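Local coordinates for protein putative isomerase YbhH (Escherichia coli, PDB 6OTV) that is a putative isomerase of the PrpF family, whose substrate is not established and which probably adopts the two-domain fold of diaminopimelate epimerase relatives, at residues A[187-191]-A[293-297]; A[205-209]-A[220-226]; A[247-253]-A[265-270]. All coordinates share one frame; numbering follows the deposited sequence.

Following the chain from the N terminus, strand 187-193 supplies the first half of contact 1, whose partner, 293-297, comes 102 residues later, after helix 279-290. Contacts 2 and 3 both nest inside this long loop and follow one another in series. Contact 2 (205-209 with 220-226) closes a short excursion between strand 197-202 and helix 221-237; contact 3 (247-253 with 265-270) is the hairpin that follows that helix. Contacts 1 and 2 meet where Tyr205 packs on Val187 and Pro188, while contacts 2 and 3 meet through Leu206 with Leu253 and Leu224 with Phe268. Contacts 1 and 3 do not touch directly, their nearest atoms lying about 7 Å apart.

Contact 1 (A[187-191]-A[293-297])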
loop_
_atom_site.group_PDB
_atom_site.type_symbol
_atom_site.label_atom_id
_atom_site.label_comp_id
_atom_site.label_asym_id
_atom_site.label_seq_id
_atom_site.Cartn_x
_atom_site.Cartn_y
_atom_site.Cartn_z
ATOM N N VAL A 187 36.178 12.940 6.363
ATOM C CA VAL A 187 35.767 11.561 6.588
ATOM C C VAL A 187 34.729 11.201 5.532
ATOM O O VAL A 187 33.668 11.829 5.472
ATOM C CB VAL A 187 35.195 11.346 8.000
ATOM C CG1 VAL A 187 34.755 9.900 8.182
ATOM C CG2 VAL A 187 36.215 11.742 9.057
ATOM N N PRO A 188 34.980 10.208 4.678
ATOM C CA PRO A 188 33.969 9.802 3.688
ATOM C C PRO A 188 32.820 9.075 4.370
ATOM O O PRO A 188 33.024 8.051 5.025
ATOM C CB PRO A 188 34.747 8.878 2.745
ATOM C CG PRO A 188 35.844 8.321 3.596
ATOM C CD PRO A 188 36.217 9.414 4.568
ATOM N N VAL A 189 31.608 9.611 4.221
ATOM C CA VAL A 189 30.414 9.031 4.821
ATOM C C VAL A 189 29.348 8.872 3.742
ATOM O O VAL A 189 29.502 9.324 2.608
ATOM C CB VAL A 189 29.870 9.877 5.992
ATOM C CG1 VAL A 189 30.954 10.114 7.038
ATOM C CG2 VAL A 189 29.297 11.193 5.482
ATOM N N THR A 190 28.253 8.213 4.118
ATOM C CA THR A 190 27.099 8.045 3.244
ATOM C C THR A 190 25.836 8.435 3.996
ATOM O O THR A 190 25.574 7.921 5.089
ATOM C CB THR A 190 26.982 6.606 2.730
ATOM O OG1 THR A 190 27.955 6.385 1.700
ATOM C CG2 THR A 190 25.591 6.349 2.168
ATOM N N CYS A 191 25.065 9.347 3.413
ATOM C CA CYS A 191 23.789 9.772 3.969
ATOM C C CYS A 191 22.671 9.077 3.204
ATOM O O CYS A 191 22.515 9.291 1.997
ATOM C CB CYS A 191 23.642 11.290 3.894
ATOM S SG CYS A 191 24.914 12.188 4.811
ATOM N N GLY A 293 27.854 2.786 -5.121
ATOM C CA GLY A 293 28.430 4.096 -4.899
ATOM C C GLY A 293 28.482 4.556 -3.459
ATOM O O GLY A 293 29.003 5.649 -3.198
ATOM N N THR A 294 27.961 3.776 -2.518
ATOM C CA THR A 294 28.002 4.178 -1.122
ATOM C C THR A 294 29.382 3.908 -0.528
ATOM O O THR A 294 30.191 3.153 -1.076
ATOM C CB THR A 294 26.937 3.443 -0.309
ATOM O OG1 THR A 294 27.151 2.029 -0.407
ATOM C CG2 THR A 294 25.540 3.785 -0.817
ATOM N N VAL A 295 29.643 4.543 0.618
ATOM C CA VAL A 295 30.912 4.344 1.305
ATOM C C VAL A 295 31.059 2.910 1.799
ATOM O O VAL A 295 32.179 2.463 2.078
ATOM C CB VAL A 295 31.051 5.345 2.468
ATOM C CG1 VAL A 295 30.172 4.931 3.643
ATOM C CG2 VAL A 295 32.507 5.479 2.890
ATOM N N THR A 296 29.949 2.174 1.905
ATOM C CA THR A 296 30.012 0.781 2.332
ATOM C C THR A 296 30.797 -0.072 1.342
ATOM O O THR A 296 31.452 -1.041 1.740
ATOM C CB THR A 296 28.595 0.233 2.520
ATOM O OG1 THR A 296 27.866 1.092 3.404
ATOM C CG2 THR A 296 28.627 -1.157 3.119
ATOM N N ARG A 297 30.764 0.286 0.056
ATOM C CA ARG A 297 31.502 -0.466 -0.952
ATOM C C ARG A 297 33.012 -0.354 -0.777
ATOM O O ARG A 297 33.746 -1.187 -1.319
ATOM C CB ARG A 297 31.107 0.007 -2.350
ATOM C CG ARG A 297 29.621 -0.110 -2.655
ATOM C CD ARG A 297 29.216 -1.553 -2.888
ATOM N NE ARG A 297 27.966 -1.646 -3.636
ATOM C CZ ARG A 297 27.496 -2.769 -4.166
ATOM N NH1 ARG A 297 28.173 -3.901 -4.031
ATOM N NH2 ARG A 297 26.351 -2.762 -4.834
#
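Thr190 OG1 has two hydrogen-bond partners: it accepts a hydrogen bond from Val295 N at 2.7 Å, and it is also hydrogen-bonded to Gln180 O. The N-H...O angle of 172° makes the bond from Val295 almost straight. With OG1 set beside its own backbone N and anti to the carbonyl carbon (chi1 -76°), the hydroxyl meets the backbone N at the start of the 3-10 turn, while the methyl CG2 of Thr190 lies 3.9 Å from CG2 of Thr294. The hydroxyl of Thr294 is instead hydrogen-bonded to Ser288 O. The geometry therefore pins a 3-10 turn, beginning at Val295 after helix 279-290, to strand 187-193, joining two elements distant in sequence; no sheet pairing is involved. Val295 then meets the strand with both of its methyls. CG1 lies 3.3 Å from Thr190 OG1, and the side chains of Thr190 and Val295 pass alongside one another, running opposite ways. CG2, anti to the backbone N of Val295, comes within 3.4 Å of Pro188 O. It also approaches the proline ring, with Val295 CG2 at 4.1 Å from Pro188 CB. Ile200 and Pro202 of the adjacent strand 197-202 also touch Val295.

Contact 2 (A[205-209]-A[220-226])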
loop_
_atom_site.group_PDB
_atom_site.type_symbol
_atom_site.label_atom_id
_atom_site.label_comp_id
_atom_site.label_asym_id
_atom_site.label_seq_id
_atom_site.Cartn_x
_atom_site.Cartn_y
_atom_site.Cartn_z
ATOM N N TYR A 205 38.102 5.440 10.215
ATOM C CA TYR A 205 38.395 6.847 9.971
ATOM C C TYR A 205 38.259 7.702 11.221
ATOM O O TYR A 205 38.723 8.846 11.223
ATOM C CB TYR A 205 37.497 7.389 8.860
ATOM C CG TYR A 205 38.105 7.241 7.484
ATOM C CD1 TYR A 205 37.833 6.130 6.693
ATOM C CD2 TYR A 205 38.963 8.211 6.979
ATOM C CE1 TYR A 205 38.393 5.994 5.435
ATOM C CE2 TYR A 205 39.528 8.086 5.726
ATOM C CZ TYR A 205 39.241 6.977 4.957
ATOM O OH TYR A 205 39.806 6.858 3.707
ATOM N N LEU A 206 37.648 7.178 12.284
ATOM C CA LEU A 206 37.597 7.861 13.569
ATOM C C LEU A 206 38.539 7.231 14.588
ATOM O O LEU A 206 38.377 7.443 15.793
ATOM C CB LEU A 206 36.166 7.879 14.107
ATOM C CG LEU A 206 35.127 8.590 13.235
ATOM C CD1 LEU A 206 33.808 8.708 13.977
ATOM C CD2 LEU A 206 35.623 9.963 12.793
ATOM N N GLY A 207 39.519 6.453 14.126
ATOM C CA GLY A 207 40.483 5.852 15.025
ATOM C C GLY A 207 39.964 4.685 15.829
ATOM O O GLY A 207 40.530 4.367 16.878
ATOM N N LYS A 208 38.901 4.032 15.367
ATOM C CA LYS A 208 38.296 2.912 16.069
ATOM C C LYS A 208 38.295 1.680 15.177
ATOM O O LYS A 208 38.200 1.780 13.950
ATOM C CB LYS A 208 36.861 3.242 16.506
ATOM C CG LYS A 208 36.786 4.270 17.619
ATOM C CD LYS A 208 37.508 3.763 18.855
ATOM C CE LYS A 208 37.520 4.801 19.949
ATOM N NZ LYS A 208 38.164 4.296 21.195
ATOM N N THR A 209 38.413 0.508 15.807
ATOM C CA THR A 209 38.284 -0.735 15.053
ATOM C C THR A 209 36.842 -0.977 14.636
ATOM O O THR A 209 36.592 -1.545 13.566
ATOM C CB THR A 209 38.782 -1.919 15.882
ATOM O OG1 THR A 209 37.846 -2.183 16.936
ATOM C CG2 THR A 209 40.145 -1.615 16.487
ATOM N N ASP A 220 34.615 6.983 25.465
ATOM C CA ASP A 220 35.464 7.818 24.626
ATOM C C ASP A 220 34.740 9.110 24.273
ATOM O O ASP A 220 34.065 9.186 23.241
ATOM C CB ASP A 220 35.873 7.063 23.359
ATOM C CG ASP A 220 37.042 7.715 22.636
ATOM O OD1 ASP A 220 37.113 8.961 22.589
ATOM O OD2 ASP A 220 37.896 6.973 22.112
ATOM N N LYS A 221 34.882 10.131 25.123
ATOM C CA LYS A 221 34.181 11.391 24.896
ATOM C C LYS A 221 34.732 12.137 23.686
ATOM O O LYS A 221 34.002 12.905 23.049
ATOM C CB LYS A 221 34.255 12.268 26.146
ATOM C CG LYS A 221 33.000 12.209 27.013
ATOM C CD LYS A 221 32.697 10.789 27.473
ATOM C CE LYS A 221 31.337 10.693 28.150
ATOM N NZ LYS A 221 30.224 11.035 27.219
ATOM N N ALA A 222 36.008 11.926 23.354
ATOM C CA ALA A 222 36.557 12.534 22.148
ATOM C C ALA A 222 35.941 11.923 20.893
ATOM O O ALA A 222 35.723 12.626 19.898
ATOM C CB ALA A 222 38.078 12.389 22.132
ATOM N N LEU A 223 35.652 10.618 20.919
ATOM C CA LEU A 223 34.974 9.982 19.790
ATOM C C LEU A 223 33.545 10.491 19.650
ATOM O O LEU A 223 33.090 10.796 18.541
ATOM C CB LEU A 223 34.981 8.461 19.955
ATOM C CG LEU A 223 34.056 7.685 19.009
ATOM C CD1 LEU A 223 34.514 7.819 17.561
ATOM C CD2 LEU A 223 33.960 6.223 19.417
ATOM N N LEU A 224 32.818 10.582 20.768
ATOM C CA LEU A 224 31.444 11.068 20.723
ATOM C C LEU A 224 31.373 12.501 20.216
ATOM O O LEU A 224 30.376 12.894 19.598
ATOM C CB LEU A 224 30.804 10.959 22.107
ATOM C CG LEU A 224 30.787 9.562 22.733
ATOM C CD1 LEU A 224 30.058 9.588 24.069
ATOM C CD2 LEU A 224 30.155 8.546 21.790
ATOM N N ALA A 225 32.417 13.294 20.462
ATOM C CA ALA A 225 32.455 14.649 19.921
ATOM C C ALA A 225 32.667 14.631 18.412
ATOM O O ALA A 225 31.987 15.355 17.676
ATOM C CB ALA A 225 33.550 15.460 20.610
ATOM N N ARG A 226 33.607 13.808 17.934
ATOM C CA ARG A 226 33.836 13.704 16.497
ATOM C C ARG A 226 32.612 13.163 15.772
ATOM O O ARG A 226 32.331 13.571 14.639
ATOM C CB ARG A 226 35.053 12.822 16.218
ATOM C CG ARG A 226 36.376 13.566 16.261
ATOM C CD ARG A 226 37.533 12.680 15.823
ATOM N NE ARG A 226 38.706 13.465 15.444
ATOM C CZ ARG A 226 39.644 13.876 16.293
ATOM N NH1 ARG A 226 39.554 13.578 17.581
ATOM N NH2 ARG A 226 40.675 14.586 15.853
#
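Leu206 and Leu223 form the close apolar part of this contact, their side chains crossing at about a right angle. CD1 of Leu223 lies 3.8 Å from CD1 of Leu206 and approaches its CB equally closely, so this one methyl serves both ends of the partner side chain. The other methyl of Leu223, CD2, is met by the aliphatic chain of Lys208, whose CE is 3.9 Å away. CG of Lys208 also lies against that methyl; the bend at chi2 (-60°) then turns the chain, and its extended remainder carries NZ to Asp220. There Lys208 NZ and Asp220 OD2 make a hydrogen-bonded salt bridge of 2.8 Å, using the anti lone pair of OD2, the one turned away from OD1. Asp220 is the N-cap residue of helix 221-237, and its OD1 accepts the capping bond from Leu223 N at 2.8 Å, from 52° above the carboxylate plane. The carboxylate is thus held at both oxygens, one toward the loop and one toward the helix. Packing is looser toward the solvent, where exposed Arg226 brings its CD only to 4.5 Å from Leu206 CD2. The loop 205-209 leaves strand 197-202 and leads into helix 214-219, which ends directly before Asp220; Leu206 reaches further along helix 221-237 to Ile227 and Ile230, and Tyr205 turns to Val187 and Pro188 of strand 187-193.

Contact 3 (A[247-253]-A[265-270]); sequences VIPKPVL and VRYFMP
The ring of Phe268 meets Pro251 O at its edge, in the ring plane, while CD1 of Leu253 approaches its CE2 obliquely at 3.7 Å. The ring of Tyr267 is likewise met obliquely, by Val252 CG2, 3.6 Å from its CD1, and by CD of Lys250. They sit on, or just past, the strands of a beta hairpin, 250-255 and 263-267; the axes of 250-253 and 265-267 approach to 4.6 Å with 155° between their directions, so they run antiparallel. Leu253 and Arg266 are the hydrogen-bonded pair, with Arg266 N donating to Leu253 O at 2.7 Å and Leu253 N returning a bond to Arg266 O; Val252 and Tyr267 are the neighbouring non-hydrogen-bonded pair. The pairing runs on one step past the strand, where Phe268 N reaches Pro251 O at 3.0 Å and lies nearly on the C=O line (177°). Val252 and Val265, in contact through CG1 and CB, both touch Ile285 of helix 279-290, whereas Pro251 and Phe268 both pack on Ile227 of helix 221-237. Strands packed on a helix are consistent with the diaminopimelate epimerase-like fold, whose domains each wrap a barrel round a central helix. Pro249 and Pro270 each follow a cis peptide bond, and the ring of Pro270 sets CB 3.5 Å from Pro251 CD. An acetate ion, probably from the crystallisation liquor, lies about 4 Å from the side chain of Tyr267. Lys250, bent at chi2 and chi4, folds back so that its NZ donates to Val247 O at 2.8 Å, from 40° above the carbonyl plane.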
loop_
_atom_site.group_PDB
_atom_site.type_symbol
_atom_site.label_atom_id
_atom_site.label_comp_id
_atom_site.label_asym_id
_atom_site.label_seq_id
_atom_site.Cartn_x
_atom_site.Cartn_y
_atom_site.Cartn_z
ATOM N N VAL A 247 16.635 13.217 17.337
ATOM C CA VAL A 247 17.236 11.892 17.441
ATOM C C VAL A 247 17.625 11.337 16.078
ATOM O O VAL A 247 18.003 10.166 15.977
ATOM C CB VAL A 247 16.308 10.917 18.186
ATOM C CG1 VAL A 247 16.092 11.378 19.622
ATOM C CG2 VAL A 247 14.970 10.778 17.471
ATOM N N ILE A 248 17.528 12.142 15.025
ATOM C CA ILE A 248 17.953 11.727 13.691
ATOM C C ILE A 248 18.909 12.780 13.134
ATOM O O ILE A 248 18.848 13.947 13.548
ATOM C CB ILE A 248 16.744 11.517 12.761
ATOM C CG1 ILE A 248 15.971 12.830 12.619
ATOM C CG2 ILE A 248 15.837 10.415 13.285
ATOM C CD1 ILE A 248 14.910 12.821 11.566
ATOM N N PRO A 249 19.827 12.418 12.211
ATOM C CA PRO A 249 20.045 11.047 11.731
ATOM C C PRO A 249 20.791 10.205 12.753
ATOM O O PRO A 249 21.531 10.756 13.563
ATOM C CB PRO A 249 20.889 11.249 10.475
ATOM C CG PRO A 249 21.700 12.454 10.800
ATOM C CD PRO A 249 20.738 13.366 11.542
ATOM N N LYS A 250 20.581 8.897 12.727
ATOM C CA LYS A 250 21.303 8.006 13.622
ATOM C C LYS A 250 22.666 7.687 13.019
ATOM O O LYS A 250 22.726 7.070 11.949
ATOM C CB LYS A 250 20.520 6.720 13.843
ATOM C CG LYS A 250 19.145 6.914 14.451
ATOM C CD LYS A 250 19.118 6.552 15.932
ATOM C CE LYS A 250 17.679 6.420 16.444
ATOM N NZ LYS A 250 16.863 7.636 16.156
ATOM N N PRO A 251 23.769 8.097 13.645
ATOM C CA PRO A 251 25.089 7.752 13.102
ATOM C C PRO A 251 25.415 6.288 13.344
ATOM O O PRO A 251 25.083 5.721 14.388
ATOM C CB PRO A 251 26.044 8.680 13.865
ATOM C CG PRO A 251 25.330 8.996 15.131
ATOM C CD PRO A 251 23.864 8.997 14.807
ATOM N N VAL A 252 26.051 5.669 12.350
ATOM C CA VAL A 252 26.390 4.250 12.387
ATOM C C VAL A 252 27.861 4.094 12.037
ATOM O O VAL A 252 28.278 4.447 10.927
ATOM C CB VAL A 252 25.531 3.419 11.420
ATOM C CG1 VAL A 252 25.960 1.966 11.486
ATOM C CG2 VAL A 252 24.050 3.571 11.747
ATOM N N LEU A 253 28.642 3.561 12.973
ATOM C CA LEU A 253 30.016 3.178 12.683
ATOM C C LEU A 253 30.031 1.787 12.060
ATOM O O LEU A 253 29.422 0.856 12.594
ATOM C CB LEU A 253 30.861 3.201 13.956
ATOM C CG LEU A 253 30.993 4.545 14.673
ATOM C CD1 LEU A 253 31.983 4.430 15.820
ATOM C CD2 LEU A 253 31.423 5.626 13.696
ATOM N N VAL A 265 28.467 -3.319 12.678
ATOM C CA VAL A 265 27.995 -1.957 12.888
ATOM C C VAL A 265 27.992 -1.623 14.374
ATOM O O VAL A 265 27.915 -2.498 15.241
ATOM C CB VAL A 265 26.585 -1.721 12.288
ATOM C CG1 VAL A 265 26.554 -2.072 10.802
ATOM C CG2 VAL A 265 25.531 -2.501 13.058
ATOM N N ARG A 266 28.089 -0.324 14.653
ATOM C CA ARG A 266 27.865 0.240 15.981
ATOM C C ARG A 266 26.833 1.347 15.821
ATOM O O ARG A 266 27.114 2.376 15.198
ATOM C CB ARG A 266 29.163 0.770 16.594
ATOM C CG ARG A 266 30.141 -0.322 17.006
ATOM C CD ARG A 266 29.526 -1.231 18.060
ATOM N NE ARG A 266 30.429 -2.303 18.476
ATOM C CZ ARG A 266 30.461 -3.517 17.931
ATOM N NH1 ARG A 266 29.644 -3.829 16.932
ATOM N NH2 ARG A 266 31.316 -4.426 18.384
ATOM N N TYR A 267 25.644 1.132 16.379
ATOM C CA TYR A 267 24.472 1.961 16.116
ATOM C C TYR A 267 24.310 2.988 17.232
ATOM O O TYR A 267 24.095 2.620 18.392
ATOM C CB TYR A 267 23.230 1.076 16.000
ATOM C CG TYR A 267 21.971 1.761 15.511
ATOM C CD1 TYR A 267 21.824 2.121 14.179
ATOM C CD2 TYR A 267 20.912 2.009 16.378
ATOM C CE1 TYR A 267 20.667 2.733 13.725
ATOM C CE2 TYR A 267 19.750 2.620 15.933
ATOM C CZ TYR A 267 19.633 2.979 14.606
ATOM O OH TYR A 267 18.480 3.587 14.159
ATOM N N PHE A 268 24.403 4.267 16.886
ATOM C CA PHE A 268 24.284 5.340 17.864
ATOM C C PHE A 268 22.890 5.958 17.814
ATOM O O PHE A 268 22.328 6.164 16.734
ATOM C CB PHE A 268 25.363 6.400 17.636
ATOM C CG PHE A 268 26.728 5.965 18.091
ATOM C CD1 PHE A 268 27.169 6.256 19.373
ATOM C CD2 PHE A 268 27.561 5.243 17.250
ATOM C CE1 PHE A 268 28.422 5.849 19.801
ATOM C CE2 PHE A 268 28.815 4.833 17.673
ATOM C CZ PHE A 268 29.245 5.137 18.950
ATOM N N MET A 269 22.340 6.269 18.996
ATOM C CA MET A 269 20.910 6.539 19.117
ATOM C C MET A 269 20.513 7.956 19.532
ATOM O O MET A 269 19.537 8.105 20.279
ATOM C CB MET A 269 20.299 5.570 20.133
ATOM C CG MET A 269 20.705 4.118 19.958
ATOM S SD MET A 269 20.191 3.104 21.362
ATOM C CE MET A 269 21.191 3.796 22.675
ATOM N N PRO A 270 21.191 9.028 19.080
ATOM C CA PRO A 270 22.405 9.238 18.286
ATOM C C PRO A 270 23.642 9.458 19.149
ATOM O O PRO A 270 24.753 9.525 18.625
ATOM C CB PRO A 270 22.079 10.502 17.477
ATOM C CG PRO A 270 20.699 10.943 17.917
ATOM C CD PRO A 270 20.459 10.292 19.229
#